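Local coordinates for protein periphilin-1 (Homo sapiens, PDB 6SWG) that forms a helical-hairpin homodimer through its C-terminal domain and probably binds TASOR within the HUSH gene-silencing complex, at residues V38-V50 with I64-G76. Numbering follows the deposited sequence.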
loop_
_atom_site.group_PDB
_atom_site.type_symbol
_atom_site.label_atom_id
_atom_site.label_comp_id
_atom_site.label_asym_id
_atom_site.label_seq_id
_atom_site.Cartn_x
_atom_site.Cartn_y
_atom_site.Cartn_z
ATOM N N VAL B 38 7.371 -4.307 -10.706
ATOM C CA VAL B 38 6.419 -3.330 -10.208
ATOM C C VAL B 38 5.020 -3.924 -10.226
ATOM O O VAL B 38 4.266 -3.799 -9.252
ATOM C CB VAL B 38 6.508 -2.027 -11.012
ATOM C CG1 VAL B 38 5.384 -1.122 -10.606
ATOM C CG2 VAL B 38 7.883 -1.363 -10.792
ATOM N N TYR B 39 4.666 -4.637 -11.297
ATOM C CA TYR B 39 3.311 -5.146 -11.360
ATOM C C TYR B 39 3.096 -6.165 -10.259
ATOM O O TYR B 39 2.020 -6.192 -9.646
ATOM C CB TYR B 39 3.018 -5.735 -12.745
ATOM C CG TYR B 39 1.594 -6.198 -12.927
ATOM C CD1 TYR B 39 0.520 -5.302 -12.794
ATOM C CD2 TYR B 39 1.319 -7.509 -13.245
ATOM C CE1 TYR B 39 -0.818 -5.727 -12.908
ATOM C CE2 TYR B 39 0.000 -7.949 -13.440
ATOM C CZ TYR B 39 -1.043 -7.034 -13.274
ATOM O OH TYR B 39 -2.322 -7.487 -13.430
ATOM N N ARG B 40 4.104 -7.011 -9.986
ATOM C CA ARG B 40 3.931 -8.060 -8.991
ATOM C C ARG B 40 3.699 -7.436 -7.633
ATOM O O ARG B 40 2.824 -7.863 -6.876
ATOM C CB ARG B 40 5.148 -8.982 -8.957
ATOM C CG ARG B 40 5.059 -10.093 -7.907
ATOM C CD ARG B 40 6.269 -11.049 -7.949
ATOM N NE ARG B 40 5.870 -12.394 -7.545
ATOM C CZ ARG B 40 5.680 -13.412 -8.380
ATOM N NH1 ARG B 40 5.884 -13.280 -9.685
ATOM N NH2 ARG B 40 5.298 -14.581 -7.898
ATOM N N GLN B 41 4.489 -6.421 -7.321
ATOM C CA GLN B 41 4.307 -5.630 -6.115
ATOM C C GLN B 41 2.888 -5.088 -5.998
ATOM O O GLN B 41 2.251 -5.214 -4.950
ATOM C CB GLN B 41 5.301 -4.475 -6.169
ATOM C CG GLN B 41 5.238 -3.474 -5.045
ATOM C CD GLN B 41 5.922 -3.973 -3.802
ATOM O OE1 GLN B 41 6.379 -5.130 -3.760
ATOM N NE2 GLN B 41 6.040 -3.102 -2.788
ATOM N N ASP B 42 2.374 -4.474 -7.067
ATOM C CA ASP B 42 1.022 -3.927 -7.006
ATOM C C ASP B 42 -0.017 -5.021 -6.815
ATOM O O ASP B 42 -0.940 -4.875 -6.000
ATOM C CB ASP B 42 0.720 -3.115 -8.249
ATOM C CG ASP B 42 1.663 -1.903 -8.411
ATOM O OD1 ASP B 42 2.345 -1.439 -7.435
ATOM O OD2 ASP B 42 1.685 -1.415 -9.561
ATOM N N CYS B 43 0.132 -6.152 -7.508
ATOM C CA CYS B 43 -0.863 -7.197 -7.338
ATOM C C CYS B 43 -0.857 -7.690 -5.886
ATOM O O CYS B 43 -1.914 -7.777 -5.236
ATOM C CB CYS B 43 -0.616 -8.346 -8.324
ATOM S SG CYS B 43 -0.996 -7.930 -10.087
ATOM N N GLU B 44 0.327 -7.991 -5.344
ATOM C CA GLU B 44 0.389 -8.486 -3.972
ATOM C C GLU B 44 -0.152 -7.449 -2.985
ATOM O O GLU B 44 -0.902 -7.793 -2.065
ATOM C CB GLU B 44 1.811 -8.930 -3.639
ATOM C CG GLU B 44 2.160 -10.275 -4.308
ATOM C CD GLU B 44 3.653 -10.623 -4.307
ATOM O OE1 GLU B 44 4.478 -9.732 -4.045
ATOM O OE2 GLU B 44 4.014 -11.792 -4.587
ATOM N N THR B 45 0.120 -6.167 -3.198
ATOM C CA THR B 45 -0.439 -5.176 -2.290
ATOM C C THR B 45 -1.974 -5.120 -2.387
ATOM O O THR B 45 -2.669 -5.181 -1.366
ATOM C CB THR B 45 0.208 -3.831 -2.582
ATOM O OG1 THR B 45 1.573 -3.879 -2.145
ATOM C CG2 THR B 45 -0.546 -2.690 -1.872
ATOM N N PHE B 46 -2.521 -5.007 -3.608
ATOM C CA PHE B 46 -3.972 -5.055 -3.771
ATOM C C PHE B 46 -4.566 -6.277 -3.089
ATOM O O PHE B 46 -5.616 -6.193 -2.439
ATOM C CB PHE B 46 -4.367 -5.077 -5.263
ATOM C CG PHE B 46 -4.867 -3.764 -5.752
ATOM C CD1 PHE B 46 -6.232 -3.466 -5.728
ATOM C CD2 PHE B 46 -3.974 -2.797 -6.192
ATOM C CE1 PHE B 46 -6.685 -2.229 -6.140
ATOM C CE2 PHE B 46 -4.429 -1.550 -6.602
ATOM C CZ PHE B 46 -5.783 -1.264 -6.566
ATOM N N GLY B 47 -3.936 -7.437 -3.274
ATOM C CA GLY B 47 -4.495 -8.666 -2.741
ATOM C C GLY B 47 -4.474 -8.701 -1.230
ATOM O O GLY B 47 -5.440 -9.128 -0.611
ATOM N N MET B 48 -3.388 -8.229 -0.625
ATOM C CA MET B 48 -3.276 -8.163 0.832
ATOM C C MET B 48 -4.353 -7.254 1.418
ATOM O O MET B 48 -5.070 -7.629 2.365
ATOM C CB MET B 48 -1.874 -7.656 1.183
ATOM C CG MET B 48 -1.495 -7.589 2.641
ATOM S SD MET B 48 0.261 -7.067 2.833
ATOM C CE MET B 48 1.170 -8.466 2.191
ATOM N N VAL B 49 -4.514 -6.062 0.844
ATOM C CA VAL B 49 -5.504 -5.140 1.387
ATOM C C VAL B 49 -6.901 -5.733 1.247
ATOM O O VAL B 49 -7.692 -5.743 2.206
ATOM C CB VAL B 49 -5.406 -3.761 0.719
ATOM C CG1 VAL B 49 -6.632 -2.878 1.123
ATOM C CG2 VAL B 49 -4.083 -3.108 1.138
ATOM N N VAL B 50 -7.200 -6.280 0.075
ATOM C CA VAL B 50 -8.542 -6.800 -0.138
ATOM C C VAL B 50 -8.830 -7.981 0.794
ATOM O O VAL B 50 -9.937 -8.102 1.339
ATOM C CB VAL B 50 -8.710 -7.187 -1.606
ATOM C CG1 VAL B 50 -9.877 -8.145 -1.764
ATOM C CG2 VAL B 50 -8.897 -5.937 -2.389
ATOM N N ILE B 64 -16.020 -6.575 -3.914
ATOM C CA ILE B 64 -14.630 -6.184 -3.796
ATOM C C ILE B 64 -13.777 -7.012 -4.734
ATOM O O ILE B 64 -12.986 -6.463 -5.519
ATOM C CB ILE B 64 -14.198 -6.344 -2.342
ATOM C CG1 ILE B 64 -14.762 -5.203 -1.508
ATOM C CG2 ILE B 64 -12.721 -6.329 -2.182
ATOM C CD1 ILE B 64 -14.499 -5.332 0.009
ATOM N N GLN B 65 -14.029 -8.323 -4.787
ATOM C CA GLN B 65 -13.277 -9.159 -5.714
ATOM C C GLN B 65 -13.429 -8.607 -7.109
ATOM O O GLN B 65 -12.449 -8.437 -7.846
ATOM C CB GLN B 65 -13.743 -10.612 -5.646
ATOM C CG GLN B 65 -13.174 -11.438 -4.489
ATOM C CD GLN B 65 -11.637 -11.561 -4.554
ATOM O OE1 GLN B 65 -11.053 -11.719 -5.631
ATOM N NE2 GLN B 65 -10.992 -11.531 -3.401
ATOM N N PHE B 66 -14.650 -8.242 -7.466
ATOM C CA PHE B 66 -14.895 -7.757 -8.824
ATOM C C PHE B 66 -14.065 -6.516 -9.106
ATOM O O PHE B 66 -13.361 -6.418 -10.111
ATOM C CB PHE B 66 -16.385 -7.470 -8.985
ATOM C CG PHE B 66 -16.716 -6.878 -10.286
ATOM C CD1 PHE B 66 -16.831 -5.503 -10.415
ATOM C CD2 PHE B 66 -16.860 -7.693 -11.410
ATOM C CE1 PHE B 66 -17.105 -4.941 -11.651
ATOM C CE2 PHE B 66 -17.130 -7.147 -12.653
ATOM C CZ PHE B 66 -17.247 -5.765 -12.780
ATOM N N ALA B 67 -14.117 -5.562 -8.177
ATOM C CA ALA B 67 -13.363 -4.331 -8.337
ATOM C C ALA B 67 -11.877 -4.628 -8.368
ATOM O O ALA B 67 -11.135 -4.024 -9.146
ATOM C CB ALA B 67 -13.727 -3.375 -7.201
ATOM N N LEU B 68 -11.444 -5.611 -7.579
ATOM C CA LEU B 68 -10.061 -6.041 -7.650
ATOM C C LEU B 68 -9.700 -6.441 -9.070
ATOM O O LEU B 68 -8.771 -5.880 -9.682
ATOM C CB LEU B 68 -9.856 -7.226 -6.729
ATOM C CG LEU B 68 -8.425 -7.730 -6.836
ATOM C CD1 LEU B 68 -7.435 -6.648 -6.546
ATOM C CD2 LEU B 68 -8.230 -8.823 -5.757
ATOM N N ARG B 69 -10.470 -7.370 -9.630
ATOM C CA ARG B 69 -10.155 -7.837 -10.966
ATOM C C ARG B 69 -10.088 -6.663 -11.920
ATOM O O ARG B 69 -9.115 -6.531 -12.693
ATOM C CB ARG B 69 -11.176 -8.880 -11.394
ATOM C CG ARG B 69 -11.201 -10.108 -10.446
ATOM C CD ARG B 69 -11.946 -11.324 -11.098
ATOM N NE ARG B 69 -11.271 -11.860 -12.294
ATOM C CZ ARG B 69 -10.229 -12.708 -12.277
ATOM N NH1 ARG B 69 -9.725 -13.153 -11.120
ATOM N NH2 ARG B 69 -9.685 -13.113 -13.429
ATOM N N GLN B 70 -11.025 -5.722 -11.788
ATOM C CA GLN B 70 -11.011 -4.596 -12.714
ATOM C C GLN B 70 -9.669 -3.880 -12.630
ATOM O O GLN B 70 -8.931 -3.789 -13.618
ATOM C CB GLN B 70 -12.164 -3.653 -12.410
ATOM C CG GLN B 70 -13.498 -4.338 -12.511
ATOM C CD GLN B 70 -13.719 -4.932 -13.869
ATOM O OE1 GLN B 70 -13.399 -6.095 -14.104
ATOM N NE2 GLN B 70 -14.231 -4.131 -14.790
ATOM N N ASN B 71 -9.267 -3.510 -11.413
ATOM C CA ASN B 71 -8.016 -2.786 -11.209
ATOM C C ASN B 71 -6.823 -3.582 -11.740
ATOM O O ASN B 71 -6.004 -3.058 -12.504
ATOM C CB ASN B 71 -7.871 -2.455 -9.712
ATOM C CG ASN B 71 -8.710 -1.237 -9.305
ATOM O OD1 ASN B 71 -8.391 -0.129 -9.697
ATOM N ND2 ASN B 71 -9.781 -1.439 -8.557
ATOM N N LEU B 72 -6.754 -4.877 -11.430
ATOM C CA LEU B 72 -5.524 -5.575 -11.788
ATOM C C LEU B 72 -5.433 -5.693 -13.301
ATOM O O LEU B 72 -4.326 -5.660 -13.874
ATOM C CB LEU B 72 -5.456 -6.943 -11.103
ATOM C CG LEU B 72 -5.283 -6.822 -9.567
ATOM C CD1 LEU B 72 -4.950 -8.220 -9.038
ATOM C CD2 LEU B 72 -4.258 -5.810 -9.078
ATOM N N HIS B 73 -6.598 -5.723 -13.957
ATOM C CA HIS B 73 -6.624 -5.764 -15.412
ATOM C C HIS B 73 -6.161 -4.443 -16.011
ATOM O O HIS B 73 -5.263 -4.419 -16.875
ATOM C CB HIS B 73 -8.020 -6.086 -15.866
ATOM C CG HIS B 73 -8.188 -6.052 -17.335
ATOM N ND1 HIS B 73 -7.694 -7.040 -18.164
ATOM C CD2 HIS B 73 -8.803 -5.154 -18.144
ATOM C CE1 HIS B 73 -8.020 -6.764 -19.418
ATOM N NE2 HIS B 73 -8.700 -5.629 -19.433
ATOM N N GLU B 74 -6.697 -3.325 -15.502
ATOM C CA GLU B 74 -6.361 -2.037 -16.088
ATOM C C GLU B 74 -4.880 -1.745 -15.897
ATOM O O GLU B 74 -4.173 -1.364 -16.834
ATOM C CB GLU B 74 -7.210 -0.943 -15.463
ATOM C CG GLU B 74 -6.909 0.433 -15.984
ATOM C CD GLU B 74 -7.765 1.496 -15.345
ATOM O OE1 GLU B 74 -8.530 1.175 -14.416
ATOM O OE2 GLU B 74 -7.718 2.652 -15.805
ATOM N N ILE B 75 -4.386 -1.960 -14.685
ATOM C CA ILE B 75 -2.962 -1.802 -14.418
ATOM C C ILE B 75 -2.155 -2.730 -15.315
ATOM O O ILE B 75 -1.114 -2.336 -15.870
ATOM C CB ILE B 75 -2.697 -2.069 -12.921
ATOM C CG1 ILE B 75 -3.368 -1.029 -12.002
ATOM C CG2 ILE B 75 -1.219 -2.000 -12.628
ATOM C CD1 ILE B 75 -3.554 -1.533 -10.579
ATOM N N GLY B 76 -2.633 -3.980 -15.483
ATOM C CA GLY B 76 -1.971 -4.886 -16.409
ATOM C C GLY B 76 -1.806 -4.251 -17.773
ATOM O O GLY B 76 -0.683 -4.140 -18.279
#
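Tyr39 reaches across the groove between two antiparallel helices to the backbone of the partner helix, its OH giving a hydrogen bond of 2.7 Å to Leu72 O. With CG turned trans to the backbone N (chi1 -176°), the ring comes up beside Gly76, with Tyr39 CE1 3.6 Å from Gly76 N. The hydroxyl approaches from above the carbonyl plane, while Gly76 N, closing its helical turn, bonds the same oxygen from the opposite face. Ile75 CG2 meets the ring edge in plane, and Cys43 SG, one turn along the same helix, sits above one face of the ring, offset toward its rim. A phenylalanine in place of Tyr39 lacks the hydroxyl and would probably leave Leu72 O with Gly76 N but no donor from the facing helix. Further along, Phe46 is a knob in the hole formed by Leu68, Asn71, Leu72 and Ile75. Leu68 CD1 packs 3.5 Å from Phe46 CD1, Leu72 CD2 touches Phe46 CB, and the Asn71 amide and Phe46 ring planes are 31° apart. That amide donates to Ala67 O and to Met52 O of the second subunit, whose Met52 also packs on Phe46. Val50 ends the row, CG1 resting 3.4 Å from Ile64 CG2. Segments 38-50 and 64-76 run at 170° to each other, the antiparallel geometry of a helical hairpin, here made by helices 23-56 and 61-93.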